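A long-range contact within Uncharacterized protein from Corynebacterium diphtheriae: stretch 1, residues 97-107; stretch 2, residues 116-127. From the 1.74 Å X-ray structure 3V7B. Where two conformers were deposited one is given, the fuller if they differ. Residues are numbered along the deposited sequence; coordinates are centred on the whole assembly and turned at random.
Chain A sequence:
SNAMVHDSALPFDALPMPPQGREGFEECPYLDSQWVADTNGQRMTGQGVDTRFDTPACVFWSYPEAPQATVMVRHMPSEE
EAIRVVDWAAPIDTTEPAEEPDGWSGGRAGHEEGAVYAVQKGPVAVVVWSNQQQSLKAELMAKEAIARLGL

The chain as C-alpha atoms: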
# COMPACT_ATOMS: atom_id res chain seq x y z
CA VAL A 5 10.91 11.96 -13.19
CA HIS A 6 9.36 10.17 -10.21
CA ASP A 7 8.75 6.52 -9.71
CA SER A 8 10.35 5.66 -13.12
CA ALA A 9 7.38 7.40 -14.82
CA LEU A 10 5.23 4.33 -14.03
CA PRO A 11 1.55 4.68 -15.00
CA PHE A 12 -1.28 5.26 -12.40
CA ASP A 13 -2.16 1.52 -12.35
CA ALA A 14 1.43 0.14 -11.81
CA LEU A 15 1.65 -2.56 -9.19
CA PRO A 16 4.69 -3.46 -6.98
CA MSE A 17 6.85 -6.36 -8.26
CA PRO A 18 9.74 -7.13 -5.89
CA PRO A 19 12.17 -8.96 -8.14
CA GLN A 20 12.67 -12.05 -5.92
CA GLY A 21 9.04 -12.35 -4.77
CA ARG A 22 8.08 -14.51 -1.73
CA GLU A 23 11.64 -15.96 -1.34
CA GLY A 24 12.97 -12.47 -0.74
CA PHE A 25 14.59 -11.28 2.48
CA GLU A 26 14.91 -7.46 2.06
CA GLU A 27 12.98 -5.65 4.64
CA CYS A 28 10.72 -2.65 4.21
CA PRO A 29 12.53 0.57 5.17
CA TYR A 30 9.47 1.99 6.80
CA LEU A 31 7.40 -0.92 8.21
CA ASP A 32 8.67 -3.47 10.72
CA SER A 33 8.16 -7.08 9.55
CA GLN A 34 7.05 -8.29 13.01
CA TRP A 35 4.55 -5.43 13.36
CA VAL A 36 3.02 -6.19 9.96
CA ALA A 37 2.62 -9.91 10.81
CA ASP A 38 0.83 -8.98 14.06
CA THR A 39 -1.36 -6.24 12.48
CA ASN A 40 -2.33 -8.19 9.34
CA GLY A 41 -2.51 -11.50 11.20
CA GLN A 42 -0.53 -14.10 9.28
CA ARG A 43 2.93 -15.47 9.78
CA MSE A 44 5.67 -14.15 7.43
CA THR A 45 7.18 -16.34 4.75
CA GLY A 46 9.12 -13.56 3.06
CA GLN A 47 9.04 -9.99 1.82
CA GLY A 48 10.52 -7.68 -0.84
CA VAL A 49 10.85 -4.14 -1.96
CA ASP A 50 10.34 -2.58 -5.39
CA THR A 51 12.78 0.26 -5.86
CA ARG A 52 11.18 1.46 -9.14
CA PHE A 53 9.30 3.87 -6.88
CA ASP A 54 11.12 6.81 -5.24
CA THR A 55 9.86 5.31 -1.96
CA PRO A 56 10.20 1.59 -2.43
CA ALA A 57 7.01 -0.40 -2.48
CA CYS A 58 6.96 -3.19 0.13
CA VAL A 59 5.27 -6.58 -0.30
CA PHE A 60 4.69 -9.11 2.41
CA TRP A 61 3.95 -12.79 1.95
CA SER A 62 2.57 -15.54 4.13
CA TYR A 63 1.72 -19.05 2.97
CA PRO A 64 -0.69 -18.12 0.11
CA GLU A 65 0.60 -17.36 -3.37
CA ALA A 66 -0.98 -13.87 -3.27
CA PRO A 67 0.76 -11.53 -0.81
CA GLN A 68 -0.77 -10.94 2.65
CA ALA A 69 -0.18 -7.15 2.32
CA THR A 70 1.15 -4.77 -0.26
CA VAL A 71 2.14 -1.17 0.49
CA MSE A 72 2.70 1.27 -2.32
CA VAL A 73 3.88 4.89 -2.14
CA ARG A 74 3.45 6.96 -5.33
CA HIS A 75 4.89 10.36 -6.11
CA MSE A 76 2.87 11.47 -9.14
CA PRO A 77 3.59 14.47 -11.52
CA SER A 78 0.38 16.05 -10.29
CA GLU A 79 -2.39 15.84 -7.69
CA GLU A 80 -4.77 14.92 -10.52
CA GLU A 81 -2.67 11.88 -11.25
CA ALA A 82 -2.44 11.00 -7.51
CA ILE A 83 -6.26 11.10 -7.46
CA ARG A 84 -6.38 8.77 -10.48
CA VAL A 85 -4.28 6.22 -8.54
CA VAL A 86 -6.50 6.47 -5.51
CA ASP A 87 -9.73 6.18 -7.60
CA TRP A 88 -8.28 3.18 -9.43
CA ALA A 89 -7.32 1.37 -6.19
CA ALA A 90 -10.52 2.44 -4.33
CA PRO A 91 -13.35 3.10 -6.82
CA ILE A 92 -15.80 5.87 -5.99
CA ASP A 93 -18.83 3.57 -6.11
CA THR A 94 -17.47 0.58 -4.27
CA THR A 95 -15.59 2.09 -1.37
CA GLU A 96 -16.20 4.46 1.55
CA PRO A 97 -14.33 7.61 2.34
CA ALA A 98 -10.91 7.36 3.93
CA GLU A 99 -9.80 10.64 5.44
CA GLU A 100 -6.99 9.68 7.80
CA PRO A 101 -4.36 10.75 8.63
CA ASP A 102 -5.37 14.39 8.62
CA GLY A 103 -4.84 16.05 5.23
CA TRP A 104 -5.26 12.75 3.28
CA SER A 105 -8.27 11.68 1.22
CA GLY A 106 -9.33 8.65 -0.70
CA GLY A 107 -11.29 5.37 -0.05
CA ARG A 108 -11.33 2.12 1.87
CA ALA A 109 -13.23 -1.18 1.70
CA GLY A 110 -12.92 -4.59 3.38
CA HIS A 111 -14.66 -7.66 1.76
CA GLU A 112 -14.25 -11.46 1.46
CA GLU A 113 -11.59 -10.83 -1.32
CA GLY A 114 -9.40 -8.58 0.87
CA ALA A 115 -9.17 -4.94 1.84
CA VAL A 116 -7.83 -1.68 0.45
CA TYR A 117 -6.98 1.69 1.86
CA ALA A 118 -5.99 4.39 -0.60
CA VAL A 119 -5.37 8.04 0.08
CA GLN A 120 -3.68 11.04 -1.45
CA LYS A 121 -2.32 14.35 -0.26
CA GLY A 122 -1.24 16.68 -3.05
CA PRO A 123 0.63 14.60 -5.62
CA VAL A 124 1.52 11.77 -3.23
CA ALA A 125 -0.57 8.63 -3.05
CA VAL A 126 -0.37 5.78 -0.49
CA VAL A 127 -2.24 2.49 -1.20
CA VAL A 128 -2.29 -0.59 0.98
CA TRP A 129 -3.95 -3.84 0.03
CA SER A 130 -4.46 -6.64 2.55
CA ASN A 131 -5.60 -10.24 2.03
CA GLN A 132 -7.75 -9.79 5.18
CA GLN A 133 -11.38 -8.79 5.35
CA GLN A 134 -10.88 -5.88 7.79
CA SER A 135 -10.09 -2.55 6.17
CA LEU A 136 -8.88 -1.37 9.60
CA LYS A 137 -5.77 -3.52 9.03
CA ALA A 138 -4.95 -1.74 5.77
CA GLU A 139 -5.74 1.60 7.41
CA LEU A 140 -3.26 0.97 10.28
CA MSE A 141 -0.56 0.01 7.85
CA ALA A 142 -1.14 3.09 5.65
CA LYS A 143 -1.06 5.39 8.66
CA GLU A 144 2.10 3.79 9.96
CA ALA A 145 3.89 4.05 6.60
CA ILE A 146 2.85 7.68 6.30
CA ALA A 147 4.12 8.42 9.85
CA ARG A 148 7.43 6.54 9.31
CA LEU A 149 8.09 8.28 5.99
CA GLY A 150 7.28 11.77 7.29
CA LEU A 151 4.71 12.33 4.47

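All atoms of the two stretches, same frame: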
# COMPACT_ATOMS: atom_id res chain seq x y z
N PRO A 97 -15.41 6.65 2.24
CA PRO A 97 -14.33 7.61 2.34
C PRO A 97 -13.29 7.18 3.36
O PRO A 97 -13.63 6.54 4.34
CB PRO A 97 -15.01 8.89 2.81
CG PRO A 97 -16.44 8.72 2.38
CD PRO A 97 -16.73 7.26 2.46
N ALA A 98 -12.05 7.49 3.04
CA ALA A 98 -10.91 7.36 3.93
C ALA A 98 -10.32 8.74 4.03
O ALA A 98 -9.93 9.37 2.99
CB ALA A 98 -9.89 6.36 3.39
N GLU A 99 -10.29 9.27 5.25
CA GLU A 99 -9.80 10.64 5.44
C GLU A 99 -8.76 10.73 6.53
O GLU A 99 -8.66 11.78 7.17
CB GLU A 99 -10.96 11.58 5.77
CG GLU A 99 -12.03 11.65 4.69
CD GLU A 99 -11.57 12.31 3.39
OE1 GLU A 99 -10.98 13.43 3.47
OE2 GLU A 99 -11.82 11.70 2.29
N GLU A 100 -8.02 9.67 6.76
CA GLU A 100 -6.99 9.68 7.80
C GLU A 100 -5.65 9.20 7.15
O GLU A 100 -5.63 8.45 6.13
CB GLU A 100 -7.45 8.88 9.07
CG GLU A 100 -8.75 9.42 9.71
CD GLU A 100 -9.22 8.78 11.05
OE1 GLU A 100 -10.23 9.32 11.67
OE2 GLU A 100 -8.64 7.76 11.52
N PRO A 101 -4.52 9.68 7.65
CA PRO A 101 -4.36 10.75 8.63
C PRO A 101 -4.77 12.14 8.11
O PRO A 101 -5.03 12.36 6.91
CB PRO A 101 -2.86 10.68 8.98
CG PRO A 101 -2.20 9.99 7.85
CD PRO A 101 -3.23 9.23 7.08
N ASP A 102 -4.84 13.11 9.01
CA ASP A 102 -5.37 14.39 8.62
C ASP A 102 -4.61 15.00 7.41
O ASP A 102 -3.39 14.96 7.31
CB ASP A 102 -5.51 15.29 9.86
CG ASP A 102 -6.76 14.93 10.70
OD1 ASP A 102 -7.22 13.78 10.64
OD2 ASP A 102 -7.32 15.81 11.39
N GLY A 103 -5.39 15.47 6.43
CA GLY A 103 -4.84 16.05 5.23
C GLY A 103 -4.87 15.08 4.06
O GLY A 103 -4.64 15.51 2.95
N TRP A 104 -5.22 13.80 4.31
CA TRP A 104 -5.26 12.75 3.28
C TRP A 104 -6.70 12.46 2.94
O TRP A 104 -7.59 12.54 3.82
CB TRP A 104 -4.57 11.46 3.73
CG TRP A 104 -3.08 11.67 3.96
CD1 TRP A 104 -2.45 12.32 5.05
CD2 TRP A 104 -2.01 11.31 3.06
NE1 TRP A 104 -1.10 12.37 4.87
CE2 TRP A 104 -0.77 11.76 3.69
CE3 TRP A 104 -1.94 10.69 1.83
CZ2 TRP A 104 0.43 11.58 3.10
CZ3 TRP A 104 -0.72 10.49 1.26
CH2 TRP A 104 0.45 10.93 1.89
N SER A 105 -6.92 11.97 1.72
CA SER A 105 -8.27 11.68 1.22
C SER A 105 -8.27 10.55 0.22
O SER A 105 -7.47 10.51 -0.66
CB SER A 105 -8.83 12.90 0.49
OG SER A 105 -10.23 12.81 0.33
N GLY A 106 -9.25 9.70 0.27
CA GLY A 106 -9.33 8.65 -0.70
C GLY A 106 -10.48 7.71 -0.29
O GLY A 106 -11.51 8.22 0.14
N GLY A 107 -10.24 6.41 -0.33
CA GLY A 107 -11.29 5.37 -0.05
C GLY A 107 -10.75 4.12 0.62
O GLY A 107 -9.54 3.85 0.63
N VAL A 116 -8.66 -2.75 1.01
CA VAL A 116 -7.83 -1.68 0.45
C VAL A 116 -7.99 -0.39 1.25
O VAL A 116 -9.04 -0.12 1.85
CB VAL A 116 -8.17 -1.43 -1.05
CG1 VAL A 116 -9.63 -0.92 -1.19
CG2 VAL A 116 -7.07 -0.56 -1.76
N TYR A 117 -6.94 0.42 1.24
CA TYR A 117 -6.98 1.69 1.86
C TYR A 117 -6.08 2.55 1.02
O TYR A 117 -4.85 2.28 0.86
CB TYR A 117 -6.52 1.65 3.35
CG TYR A 117 -6.68 3.00 4.09
CD1 TYR A 117 -7.83 3.23 4.90
CD2 TYR A 117 -5.72 4.00 4.03
CE1 TYR A 117 -8.01 4.41 5.57
CE2 TYR A 117 -5.90 5.20 4.71
CZ TYR A 117 -7.05 5.39 5.50
OH TYR A 117 -7.30 6.54 6.21
N ALA A 118 -6.67 3.56 0.41
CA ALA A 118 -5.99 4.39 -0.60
C ALA A 118 -6.28 5.85 -0.41
O ALA A 118 -7.41 6.30 -0.41
CB ALA A 118 -6.35 3.95 -2.00
N VAL A 119 -5.21 6.64 -0.19
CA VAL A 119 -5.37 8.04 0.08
C VAL A 119 -4.32 8.86 -0.63
O VAL A 119 -3.27 8.37 -0.96
CB VAL A 119 -5.31 8.41 1.57
CG1 VAL A 119 -6.60 7.89 2.33
CG2 VAL A 119 -3.97 7.87 2.19
N GLN A 120 -4.69 10.08 -0.93
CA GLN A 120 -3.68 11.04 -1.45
C GLN A 120 -3.70 12.36 -0.71
O GLN A 120 -4.68 12.76 -0.09
CB GLN A 120 -3.86 11.25 -2.94
CG GLN A 120 -5.16 11.87 -3.44
CD GLN A 120 -5.44 13.31 -3.10
OE1 GLN A 120 -4.58 14.24 -3.14
NE2 GLN A 120 -6.66 13.53 -2.78
N LYS A 121 -2.58 13.06 -0.86
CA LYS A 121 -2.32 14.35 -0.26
C LYS A 121 -1.46 15.02 -1.32
O LYS A 121 -0.33 14.59 -1.58
CB LYS A 121 -1.55 14.26 1.06
CG LYS A 121 -1.34 15.64 1.69
CD LYS A 121 -0.90 15.63 3.16
CE LYS A 121 0.59 15.42 3.35
NZ LYS A 121 1.08 16.09 4.62
N GLY A 122 -2.01 16.03 -1.99
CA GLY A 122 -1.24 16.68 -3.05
C GLY A 122 -0.91 15.62 -4.11
O GLY A 122 -1.73 14.80 -4.38
N PRO A 123 0.32 15.57 -4.61
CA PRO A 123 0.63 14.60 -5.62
C PRO A 123 1.15 13.25 -5.10
O PRO A 123 1.54 12.43 -5.91
CB PRO A 123 1.72 15.28 -6.44
CG PRO A 123 2.45 16.05 -5.43
CD PRO A 123 1.38 16.59 -4.50
N VAL A 124 1.09 13.03 -3.82
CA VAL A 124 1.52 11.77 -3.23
C VAL A 124 0.33 10.89 -2.97
O VAL A 124 -0.70 11.32 -2.40
CB VAL A 124 2.29 12.02 -1.92
CG1 VAL A 124 2.76 10.70 -1.28
CG2 VAL A 124 3.48 12.94 -2.26
N ALA A 125 0.47 9.62 -3.38
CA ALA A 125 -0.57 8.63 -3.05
C ALA A 125 0.03 7.44 -2.26
O ALA A 125 1.15 7.06 -2.49
CB ALA A 125 -1.31 8.16 -4.32
N VAL A 126 -0.73 6.92 -1.31
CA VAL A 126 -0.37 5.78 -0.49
C VAL A 126 -1.52 4.75 -0.60
O VAL A 126 -2.67 5.06 -0.26
CB VAL A 126 -0.11 6.18 0.99
CG1 VAL A 126 0.09 4.96 1.90
CG2 VAL A 126 1.08 7.15 1.12
N VAL A 127 -1.22 3.55 -1.07
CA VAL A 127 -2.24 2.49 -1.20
C VAL A 127 -1.75 1.24 -0.43
O VAL A 127 -0.60 0.81 -0.57
CB VAL A 127 -2.46 2.08 -2.71
CG1 VAL A 127 -3.47 0.96 -2.87
CG2 VAL A 127 -2.81 3.31 -3.60
O HOH W 1 -5.96 15.31 0.36
O HOH W 2 0.44 13.58 6.86

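The closest polar contact here is made by a side chain reaching past the strand pairing: Tyr 117 OH donates a very short hydrogen bond of 2.5 Å to Glu 100 O, the carbonyl oxygen of the cis peptide bond between Glu 100 and Pro 101. The acceptor lies near the plane of the tyrosine ring, at its edge, while Ala 98 CB packs 3.5 Å from Tyr 117 CE1. Alongside, strand 105-107 runs antiparallel to strand 116-121. Ser 105 and Gln 120 pair through Ser 105 N to Gln 120 O (3.0 Å) and Gln 120 N to Ser 105 O (2.8 Å); Gly 107 and Ala 118 repeat the pattern, with Gly 107 N to Ala 118 O at 2.8 Å and Ala 118 N to Gly 107 O at 2.9 Å. Between these pairs, Gly 106 CA comes within 3.0 Å of Ala 118 O, an approach that leaves no room for a CB, which would clash with that oxygen and with Val 119 CA. Trp 104 closes the other end. Lys 121 CB sits 3.5 Å from the centroid of the Trp 104 six-membered ring, almost on the ring normal, in a CH-pi contact, while Trp 104 CE3 meets Val 119 CG2 at 3.5 Å and Trp 104 CZ3 meets Val 126 CG2 at 3.8 Å. A water accepts from Trp 104 NE1 at 2.8 Å.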